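Local coordinates for capsular polysaccharide export system protein KpsC (Thermosulfurimonas dismutans, PDB 6MGD) that probably transfers Kdo in beta-2,7 linkage from a CMP-activated donor while the glycolipid anchor of bacterial capsules is built, at residues I119-L130 with L286-L296; S228-A236 with F246-K255. All blocks are in the same frame, centred on the assembly; numbering follows the deposited sequence.

Contact 1: residues I119-L130 with L286-L296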
loop_
_atom_site.group_PDB
_atom_site.type_symbol
_atom_site.label_atom_id
_atom_site.label_comp_id
_atom_site.label_asym_id
_atom_site.label_seq_id
_atom_site.Cartn_x
_atom_site.Cartn_y
_atom_site.Cartn_z
ATOM N N ILE A 119 -19.478 0.812 10.840
ATOM C CA ILE A 119 -18.338 0.770 9.930
ATOM C C ILE A 119 -17.908 -0.663 9.637
ATOM O O ILE A 119 -17.320 -0.927 8.581
ATOM C CB ILE A 119 -17.166 1.600 10.490
ATOM C CG1 ILE A 119 -16.120 1.851 9.401
ATOM C CG2 ILE A 119 -16.530 0.909 11.688
ATOM C CD1 ILE A 119 -15.016 2.790 9.819
ATOM N N LEU A 120 -18.197 -1.604 10.538
ATOM C CA LEU A 120 -17.908 -3.004 10.247
ATOM C C LEU A 120 -18.818 -3.545 9.152
ATOM O O LEU A 120 -18.408 -4.431 8.393
ATOM C CB LEU A 120 -18.040 -3.846 11.514
ATOM C CG LEU A 120 -16.981 -3.601 12.589
ATOM C CD1 LEU A 120 -17.225 -4.493 13.796
ATOM C CD2 LEU A 120 -15.585 -3.821 12.022
ATOM N N GLU A 121 -20.048 -3.031 9.058
ATOM C CA GLU A 121 -20.937 -3.436 7.974
ATOM C C GLU A 121 -20.376 -3.009 6.624
ATOM O O GLU A 121 -20.303 -3.814 5.688
ATOM C CB GLU A 121 -22.333 -2.843 8.179
ATOM C CG GLU A 121 -22.926 -3.048 9.562
ATOM C CD GLU A 121 -23.062 -4.509 9.941
ATOM O OE1 GLU A 121 -22.964 -4.819 11.147
ATOM O OE2 GLU A 121 -23.266 -5.348 9.036
ATOM N N ARG A 122 -19.978 -1.740 6.506
ATOM C CA ARG A 122 -19.418 -1.249 5.252
ATOM C C ARG A 122 -18.177 -2.037 4.857
ATOM O O ARG A 122 -17.998 -2.376 3.682
ATOM C CB ARG A 122 -19.084 0.236 5.372
ATOM C CG ARG A 122 -20.264 1.134 5.682
ATOM C CD ARG A 122 -19.768 2.532 5.986
ATOM N NE ARG A 122 -18.722 2.933 5.048
ATOM C CZ ARG A 122 -17.863 3.923 5.264
ATOM N NH1 ARG A 122 -17.919 4.615 6.393
ATOM N NH2 ARG A 122 -16.945 4.218 4.354
ATOM N N ALA A 123 -17.308 -2.334 5.827
ATOM C CA ALA A 123 -16.107 -3.110 5.534
ATOM C C ALA A 123 -16.460 -4.470 4.951
ATOM O O ALA A 123 -15.802 -4.944 4.017
ATOM C CB ALA A 123 -15.261 -3.268 6.798
ATOM N N GLN A 124 -17.500 -5.114 5.484
ATOM C CA GLN A 124 -17.928 -6.391 4.926
ATOM C C GLN A 124 -18.531 -6.219 3.537
ATOM O O GLN A 124 -18.363 -7.091 2.677
ATOM C CB GLN A 124 -18.923 -7.073 5.863
ATOM C CG GLN A 124 -19.259 -8.496 5.456
ATOM C CD GLN A 124 -18.016 -9.341 5.235
ATOM O OE1 GLN A 124 -17.100 -9.349 6.059
ATOM N NE2 GLN A 124 -17.975 -10.050 4.113
ATOM N N ARG A 125 -19.228 -5.104 3.299
ATOM C CA ARG A 125 -19.752 -4.830 1.966
ATOM C C ARG A 125 -18.624 -4.562 0.975
ATOM O O ARG A 125 -18.691 -4.995 -0.182
ATOM C CB ARG A 125 -20.719 -3.645 2.014
ATOM C CG ARG A 125 -21.918 -3.840 2.941
ATOM C CD ARG A 125 -23.132 -4.392 2.209
ATOM N NE ARG A 125 -22.879 -5.701 1.611
ATOM C CZ ARG A 125 -23.028 -6.857 2.249
ATOM N NH1 ARG A 125 -22.777 -7.998 1.624
ATOM N NH2 ARG A 125 -23.427 -6.874 3.514
ATOM N N VAL A 126 -17.580 -3.851 1.410
ATOM C CA VAL A 126 -16.462 -3.549 0.520
ATOM C C VAL A 126 -15.698 -4.819 0.168
ATOM O O VAL A 126 -15.243 -4.992 -0.969
ATOM C CB VAL A 126 -15.545 -2.488 1.158
ATOM C CG1 VAL A 126 -14.279 -2.302 0.332
ATOM C CG2 VAL A 126 -16.284 -1.167 1.298
ATOM N N ILE A 127 -15.549 -5.728 1.134
ATOM C CA ILE A 127 -14.883 -7.000 0.865
ATOM C C ILE A 127 -15.664 -7.793 -0.175
ATOM O O ILE A 127 -15.099 -8.297 -1.153
ATOM C CB ILE A 127 -14.701 -7.797 2.170
ATOM C CG1 ILE A 127 -13.662 -7.118 3.065
ATOM C CG2 ILE A 127 -14.299 -9.232 1.873
ATOM C CD1 ILE A 127 -13.552 -7.726 4.447
ATOM N N GLU A 128 -16.982 -7.900 0.015
ATOM C CA GLU A 128 -17.814 -8.615 -0.947
ATOM C C GLU A 128 -17.789 -7.934 -2.310
ATOM O O GLU A 128 -17.749 -8.605 -3.348
ATOM C CB GLU A 128 -19.246 -8.723 -0.420
ATOM C CG GLU A 128 -19.766 -10.147 -0.343
ATOM C CD GLU A 128 -21.210 -10.217 0.109
ATOM O OE1 GLU A 128 -21.467 -10.074 1.328
ATOM O OE2 GLU A 128 -22.089 -10.404 -0.759
ATOM N N LEU A 129 -17.801 -6.598 -2.327
ATOM C CA LEU A 129 -17.758 -5.868 -3.591
ATOM C C LEU A 129 -16.468 -6.149 -4.353
ATOM O O LEU A 129 -16.491 -6.359 -5.571
ATOM C CB LEU A 129 -17.904 -4.367 -3.340
ATOM C CG LEU A 129 -19.292 -3.739 -3.443
ATOM C CD1 LEU A 129 -19.204 -2.251 -3.153
ATOM C CD2 LEU A 129 -19.889 -3.986 -4.819
ATOM N N LEU A 130 -15.330 -6.152 -3.650
ATOM C CA LEU A 130 -14.044 -6.342 -4.314
ATOM C C LEU A 130 -13.901 -7.757 -4.857
ATOM O O LEU A 130 -13.418 -7.953 -5.980
ATOM C CB LEU A 130 -12.903 -6.020 -3.349
ATOM C CG LEU A 130 -12.727 -4.559 -2.922
ATOM C CD1 LEU A 130 -11.567 -4.420 -1.938
ATOM C CD2 LEU A 130 -12.514 -3.668 -4.132
ATOM N N LEU A 286 -10.275 -9.345 9.362
ATOM C CA LEU A 286 -10.210 -8.767 8.023
ATOM C C LEU A 286 -11.072 -7.516 7.909
ATOM O O LEU A 286 -10.720 -6.586 7.174
ATOM C CB LEU A 286 -10.630 -9.805 6.981
ATOM C CG LEU A 286 -10.451 -9.399 5.516
ATOM C CD1 LEU A 286 -8.989 -9.114 5.217
ATOM C CD2 LEU A 286 -10.994 -10.469 4.580
ATOM N N GLN A 287 -12.193 -7.467 8.634
ATOM C CA GLN A 287 -13.045 -6.283 8.594
ATOM C C GLN A 287 -12.383 -5.099 9.287
ATOM O O GLN A 287 -12.479 -3.962 8.810
ATOM C CB GLN A 287 -14.399 -6.592 9.231
ATOM C CG GLN A 287 -15.196 -7.652 8.495
ATOM C CD GLN A 287 -16.377 -8.148 9.300
ATOM O OE1 GLN A 287 -16.750 -7.551 10.311
ATOM N NE2 GLN A 287 -16.972 -9.250 8.859
ATOM N N GLU A 288 -11.715 -5.341 10.419
ATOM C CA GLU A 288 -10.990 -4.265 11.086
ATOM C C GLU A 288 -9.896 -3.706 10.184
ATOM O O GLU A 288 -9.721 -2.486 10.091
ATOM C CB GLU A 288 -10.399 -4.764 12.406
ATOM C CG GLU A 288 -11.424 -5.363 13.361
ATOM C CD GLU A 288 -10.807 -5.830 14.668
ATOM O OE1 GLU A 288 -10.602 -4.988 15.568
ATOM O OE2 GLU A 288 -10.521 -7.040 14.792
ATOM N N LEU A 289 -9.162 -4.588 9.500
ATOM C CA LEU A 289 -8.125 -4.144 8.573
ATOM C C LEU A 289 -8.724 -3.311 7.446
ATOM O O LEU A 289 -8.235 -2.218 7.135
ATOM C CB LEU A 289 -7.381 -5.356 8.008
ATOM C CG LEU A 289 -5.884 -5.262 7.684
ATOM C CD1 LEU A 289 -5.524 -6.198 6.532
ATOM C CD2 LEU A 289 -5.427 -3.838 7.389
ATOM N N VAL A 290 -9.794 -3.814 6.825
ATOM C CA VAL A 290 -10.404 -3.118 5.697
ATOM C C VAL A 290 -11.008 -1.791 6.143
ATOM O O VAL A 290 -10.815 -0.758 5.490
ATOM C CB VAL A 290 -11.447 -4.027 5.021
ATOM C CG1 VAL A 290 -12.328 -3.226 4.069
ATOM C CG2 VAL A 290 -10.748 -5.161 4.283
ATOM N N ALA A 291 -11.738 -1.793 7.263
ATOM C CA ALA A 291 -12.334 -0.557 7.760
ATOM C C ALA A 291 -11.280 0.505 8.037
ATOM O O ALA A 291 -11.542 1.700 7.861
ATOM C CB ALA A 291 -13.151 -0.833 9.021
ATOM N N GLY A 292 -10.087 0.095 8.465
ATOM C CA GLY A 292 -9.023 1.039 8.741
ATOM C C GLY A 292 -8.244 1.444 7.507
ATOM O O GLY A 292 -8.040 2.636 7.258
ATOM N N ALA A 293 -7.816 0.460 6.715
ATOM C CA ALA A 293 -6.946 0.739 5.576
ATOM C C ALA A 293 -7.708 1.350 4.404
ATOM O O ALA A 293 -7.174 2.218 3.705
ATOM C CB ALA A 293 -6.236 -0.540 5.134
ATOM N N LEU A 294 -8.946 0.912 4.170
ATOM C CA LEU A 294 -9.701 1.332 2.996
ATOM C C LEU A 294 -10.734 2.414 3.277
ATOM O O LEU A 294 -10.968 3.265 2.412
ATOM C CB LEU A 294 -10.413 0.131 2.362
ATOM C CG LEU A 294 -9.528 -0.833 1.575
ATOM C CD1 LEU A 294 -10.351 -1.959 0.976
ATOM C CD2 LEU A 294 -8.779 -0.080 0.491
ATOM N N LEU A 295 -11.354 2.413 4.454
ATOM C CA LEU A 295 -12.479 3.302 4.728
ATOM C C LEU A 295 -12.079 4.596 5.429
ATOM O O LEU A 295 -12.564 5.668 5.052
ATOM C CB LEU A 295 -13.536 2.569 5.564
ATOM C CG LEU A 295 -14.618 1.787 4.806
ATOM C CD1 LEU A 295 -14.026 0.824 3.781
ATOM C CD2 LEU A 295 -15.517 1.038 5.779
ATOM N N LEU A 296 -11.208 4.531 6.436
ATOM C CA LEU A 296 -10.834 5.707 7.217
ATOM C C LEU A 296 -9.524 6.341 6.770
ATOM O O LEU A 296 -9.419 7.571 6.735
ATOM C CB LEU A 296 -10.732 5.341 8.702
ATOM C CG LEU A 296 -12.027 4.969 9.423
ATOM C CD1 LEU A 296 -11.722 4.387 10.793
ATOM C CD2 LEU A 296 -12.928 6.184 9.550
HETATM O O HOH W 1 -15.114 5.665 3.119
#
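Ala123 and Ala291 mark the crossing point of two helices packed at nearly a right angle in this GT-B-type glycosyltransferase: their CA atoms lie 5.1 Å apart, and the axes of 119-130 and 286-296 approach to 8.5 Å at 89°. Small side chains at the crossing permit that approach, with Ala123 CB 3.5 Å from the carbonyl oxygen of Gln287.

Apolar packing spreads from this point. Leu295 is a knob in a hole formed by Ile119, Arg122, Ala123 and Val126; its two methyls divide the work, CD2 lying against Ile119 CG1 and Arg122 CB while CD1 faces Val126 CG2. Ile119 holds CG1 opposite its backbone N (chi1 -166°), which carries CD1 outward to Leu296 CG at 3.7 Å. Toward the other end of 119-130, Ile127 splits its contacts: CG1 touches Val290 CG2, and CD1 reaches Leu286 CG. Leu294 CD1 lies 4.0 Å from both Val126 CG1 and Leu130 CD1. Helix 311-322 adds Ile315 against Val126 and Leu130.

Polar contacts lie toward the margins. The Arg122 guanidinium turns one face to Leu295, with CD2 above the plane but displaced toward the rim. Its NE forms a salt bridge with Glu312, and a water at the guanidinium edge, weakly bonded to NH2, donates to Leu295 O, where 286-296 widens into a pi-type turn. Gln287 is the second knob, set among Leu120, Ala123, Gln124 and Ile127. Its extended chain delivers the amide to the bent side chain of Gln124; the two amide planes are steeply inclined to each other, and Gln287 NE2 donates a weak hydrogen bond to Gln124 OE1, 2.8 Å long but bent to 129° at the hydrogen.

Contact 2: residues S228-A236 with F246-K255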
loop_
_atom_site.group_PDB
_atom_site.type_symbol
_atom_site.label_atom_id
_atom_site.label_comp_id
_atom_site.label_asym_id
_atom_site.label_seq_id
_atom_site.Cartn_x
_atom_site.Cartn_y
_atom_site.Cartn_z
ATOM N N SER A 228 -3.384 -12.074 -16.587
ATOM C CA SER A 228 -4.331 -11.795 -15.507
ATOM C C SER A 228 -3.791 -11.955 -14.085
ATOM O O SER A 228 -3.787 -13.068 -13.552
ATOM C CB SER A 228 -5.542 -12.716 -15.687
ATOM O OG SER A 228 -6.625 -12.311 -14.875
ATOM N N SER A 229 -3.388 -10.853 -13.445
ATOM C CA SER A 229 -2.825 -10.901 -12.095
ATOM C C SER A 229 -3.760 -11.571 -11.090
ATOM O O SER A 229 -3.615 -12.758 -10.788
ATOM C CB SER A 229 -2.480 -9.488 -11.612
ATOM O OG SER A 229 -1.648 -8.801 -12.530
ATOM N N TYR A 230 -4.713 -10.803 -10.565
ATOM C CA TYR A 230 -5.716 -11.235 -9.593
ATOM C C TYR A 230 -6.330 -12.602 -9.894
ATOM O O TYR A 230 -6.760 -13.304 -8.972
ATOM C CB TYR A 230 -6.797 -10.155 -9.524
ATOM C CG TYR A 230 -6.440 -8.975 -10.406
ATOM C CD1 TYR A 230 -6.888 -8.912 -11.718
ATOM C CD2 TYR A 230 -5.619 -7.949 -9.941
ATOM C CE1 TYR A 230 -6.548 -7.853 -12.539
ATOM C CE2 TYR A 230 -5.270 -6.886 -10.759
ATOM C CZ TYR A 230 -5.741 -6.843 -12.054
ATOM O OH TYR A 230 -5.400 -5.785 -12.866
ATOM N N ASP A 231 -6.388 -12.999 -11.166
ATOM C CA ASP A 231 -6.811 -14.349 -11.519
ATOM C C ASP A 231 -5.627 -15.294 -11.698
ATOM O O ASP A 231 -5.727 -16.294 -12.419
ATOM C CB ASP A 231 -7.693 -14.339 -12.766
ATOM C CG ASP A 231 -9.085 -13.804 -12.484
ATOM O OD1 ASP A 231 -9.396 -12.681 -12.931
ATOM O OD2 ASP A 231 -9.859 -14.502 -11.791
ATOM N N ILE A 232 -4.491 -14.966 -11.082
ATOM C CA ILE A 232 -3.527 -15.975 -10.660
ATOM C C ILE A 232 -3.696 -16.278 -9.171
ATOM O O ILE A 232 -3.294 -17.361 -8.721
ATOM C CB ILE A 232 -2.073 -15.544 -10.964
ATOM C CG1 ILE A 232 -1.882 -15.222 -12.445
ATOM C CG2 ILE A 232 -1.086 -16.644 -10.612
ATOM C CD1 ILE A 232 -0.500 -14.666 -12.762
ATOM N N ILE A 233 -4.309 -15.369 -8.407
ATOM C CA ILE A 233 -4.527 -15.583 -6.975
ATOM C C ILE A 233 -5.461 -16.766 -6.743
ATOM O O ILE A 233 -5.213 -17.615 -5.878
ATOM C CB ILE A 233 -5.081 -14.300 -6.327
ATOM C CG1 ILE A 233 -4.178 -13.106 -6.643
ATOM C CG2 ILE A 233 -5.254 -14.476 -4.819
ATOM C CD1 ILE A 233 -4.643 -11.796 -6.035
ATOM N N SER A 234 -6.553 -16.835 -7.513
ATOM C CA SER A 234 -7.578 -17.851 -7.289
ATOM C C SER A 234 -7.043 -19.263 -7.487
ATOM O O SER A 234 -7.552 -20.210 -6.876
ATOM C CB SER A 234 -8.766 -17.600 -8.219
ATOM O OG SER A 234 -8.364 -17.647 -9.577
ATOM N N TYR A 235 -6.027 -19.427 -8.333
ATOM C CA TYR A 235 -5.416 -20.730 -8.558
ATOM C C TYR A 235 -4.353 -21.076 -7.521
ATOM O O TYR A 235 -3.841 -22.200 -7.539
ATOM C CB TYR A 235 -4.799 -20.787 -9.960
ATOM C CG TYR A 235 -5.796 -20.599 -11.081
ATOM C CD1 TYR A 235 -5.413 -20.032 -12.291
ATOM C CD2 TYR A 235 -7.122 -20.990 -10.933
ATOM C CE1 TYR A 235 -6.322 -19.856 -13.319
ATOM C CE2 TYR A 235 -8.037 -20.819 -11.953
ATOM C CZ TYR A 235 -7.632 -20.252 -13.144
ATOM O OH TYR A 235 -8.541 -20.081 -14.163
ATOM N N ALA A 236 -4.017 -20.155 -6.625
ATOM C CA ALA A 236 -2.957 -20.364 -5.650
ATOM C C ALA A 236 -3.522 -20.852 -4.321
ATOM O O ALA A 236 -4.628 -20.481 -3.918
ATOM C CB ALA A 236 -2.160 -19.077 -5.427
ATOM N N PHE A 246 -0.090 -6.462 -3.489
ATOM C CA PHE A 246 -0.694 -7.700 -3.971
ATOM C C PHE A 246 -1.155 -8.588 -2.820
ATOM O O PHE A 246 -2.191 -9.256 -2.917
ATOM C CB PHE A 246 0.324 -8.432 -4.847
ATOM C CG PHE A 246 -0.268 -9.457 -5.761
ATOM C CD1 PHE A 246 -0.295 -10.793 -5.398
ATOM C CD2 PHE A 246 -0.771 -9.093 -7.000
ATOM C CE1 PHE A 246 -0.827 -11.744 -6.244
ATOM C CE2 PHE A 246 -1.305 -10.040 -7.852
ATOM C CZ PHE A 246 -1.332 -11.366 -7.474
ATOM N N GLY A 247 -0.401 -8.600 -1.715
ATOM C CA GLY A 247 -0.766 -9.428 -0.578
ATOM C C GLY A 247 -1.993 -8.939 0.167
ATOM O O GLY A 247 -2.725 -9.740 0.754
ATOM N N PHE A 248 -2.230 -7.624 0.171
ATOM C CA PHE A 248 -3.463 -7.109 0.754
ATOM C C PHE A 248 -4.674 -7.493 -0.086
ATOM O O PHE A 248 -5.761 -7.725 0.458
ATOM C CB PHE A 248 -3.379 -5.590 0.912
ATOM C CG PHE A 248 -4.622 -4.963 1.484
ATOM C CD1 PHE A 248 -5.155 -5.413 2.682
ATOM C CD2 PHE A 248 -5.244 -3.909 0.835
ATOM C CE1 PHE A 248 -6.294 -4.832 3.212
ATOM C CE2 PHE A 248 -6.380 -3.321 1.363
ATOM C CZ PHE A 248 -6.905 -3.784 2.552
ATOM N N GLU A 249 -4.504 -7.567 -1.409
ATOM C CA GLU A 249 -5.583 -8.034 -2.270
ATOM C C GLU A 249 -5.866 -9.511 -2.040
ATOM O O GLU A 249 -7.025 -9.941 -2.081
ATOM C CB GLU A 249 -5.231 -7.774 -3.735
ATOM C CG GLU A 249 -6.249 -8.303 -4.727
ATOM C CD GLU A 249 -5.911 -7.941 -6.162
ATOM O OE1 GLU A 249 -4.779 -8.229 -6.602
ATOM O OE2 GLU A 249 -6.777 -7.358 -6.846
ATOM N N ALA A 250 -4.820 -10.304 -1.793
ATOM C CA ALA A 250 -5.018 -11.724 -1.525
ATOM C C ALA A 250 -5.790 -11.936 -0.230
ATOM O O ALA A 250 -6.607 -12.860 -0.130
ATOM C CB ALA A 250 -3.669 -12.442 -1.472
ATOM N N LEU A 251 -5.536 -11.094 0.779
ATOM C CA LEU A 251 -6.288 -11.177 2.027
ATOM C C LEU A 251 -7.772 -10.938 1.792
ATOM O O LEU A 251 -8.618 -11.655 2.337
ATOM C CB LEU A 251 -5.739 -10.170 3.038
ATOM C CG LEU A 251 -4.552 -10.623 3.885
ATOM C CD1 LEU A 251 -4.034 -9.468 4.722
ATOM C CD2 LEU A 251 -4.959 -11.792 4.770
ATOM N N ILE A 252 -8.105 -9.924 0.988
ATOM C CA ILE A 252 -9.499 -9.662 0.647
ATOM C C ILE A 252 -10.097 -10.854 -0.089
ATOM O O ILE A 252 -11.259 -11.217 0.128
ATOM C CB ILE A 252 -9.603 -8.366 -0.179
ATOM C CG1 ILE A 252 -8.995 -7.201 0.605
ATOM C CG2 ILE A 252 -11.050 -8.071 -0.537
ATOM C CD1 ILE A 252 -8.717 -5.967 -0.224
ATOM N N ALA A 253 -9.308 -11.494 -0.955
ATOM C CA ALA A 253 -9.784 -12.680 -1.654
ATOM C C ALA A 253 -9.909 -13.886 -0.731
ATOM O O ALA A 253 -10.552 -14.872 -1.107
ATOM C CB ALA A 253 -8.858 -13.010 -2.826
ATOM N N GLY A 254 -9.309 -13.835 0.458
ATOM C CA GLY A 254 -9.402 -14.912 1.419
ATOM C C GLY A 254 -8.286 -15.932 1.358
ATOM O O GLY A 254 -8.319 -16.907 2.121
ATOM N N LYS A 255 -7.302 -15.745 0.482
ATOM C CA LYS A 255 -6.220 -16.713 0.372
ATOM C C LYS A 255 -5.171 -16.465 1.457
ATOM O O LYS A 255 -4.849 -15.311 1.759
ATOM C CB LYS A 255 -5.570 -16.636 -1.010
ATOM C CG LYS A 255 -6.423 -17.216 -2.129
ATOM C CD LYS A 255 -6.611 -18.711 -1.939
ATOM C CE LYS A 255 -7.493 -19.307 -3.019
ATOM N NZ LYS A 255 -7.706 -20.766 -2.806
#
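The side chain of Ile233 sits as a knob in a hole formed by Phe246, Glu249, Ala250 and Ala253 of helix 246-253, in the GT-B half built on the parallel sheet that contains strands 155-159 and 238-241. This is the tight part of the contact. Ile233 CG1 comes obliquely to the Phe246 ring, 3.4 Å from CZ, and CD1 continues past CZ to Glu249 OE1. The other branch, CG2, lies opposite the backbone N and is directed at Ala250 CB, 4.2 Å away, and Ala253 CB. Phe246 also receives Ser229 CB at its edge, in the ring plane, 4.0 Å from CE2. Pro159 of strand 155-159 also touches the Phe246 side chain, tying the contact to the sheet.

The periphery is looser and more polar. Glu249, extended beyond CG, brings its carboxylate obliquely to Tyr230, OE1 at the ring edge in plane, the two planes 75° apart; OE2 is 3.4 Å from Tyr230 CD2, a van der Waals contact between a carboxylate oxygen and a ring carbon. At the far end, Gly254 closes the helix in a Schellman motif, its positive phi (93°) turning the chain so that Lys255 runs back toward the beta turn of Ile233 to Ala236. A bend at chi2 (-65°) lays the lysine methylenes along that turn: CG is 4.0 Å from Ile233 CG2, and CE reaches to 3.2 Å from Ala236 O.

How the contacts relate
Contact 2 is nested within the chain loop that contact 1 closes, and their centres are about 17 Å apart. Helix 246-253 connects them by presenting different side chains to each: Phe246, Glu249, Ala250 and Ala253 meet 228-236, whereas Phe248, Leu251 and Ile252 meet the helices of contact 1. The join is mostly apolar. Leu289 CD1 lies 3.7 Å from Phe248 CE1, Leu130 CD1 is equally far from Ile252 CD1, and Leu286 CD2 sets a methyl 3.5 Å from the carbonyl oxygen Leu251 O. Packing is thus continuous from the crossed helices 119-130 and 286-296 through helix 246-253 to 228-236. These distances establish adjacency, but do not place either contact in a substrate site.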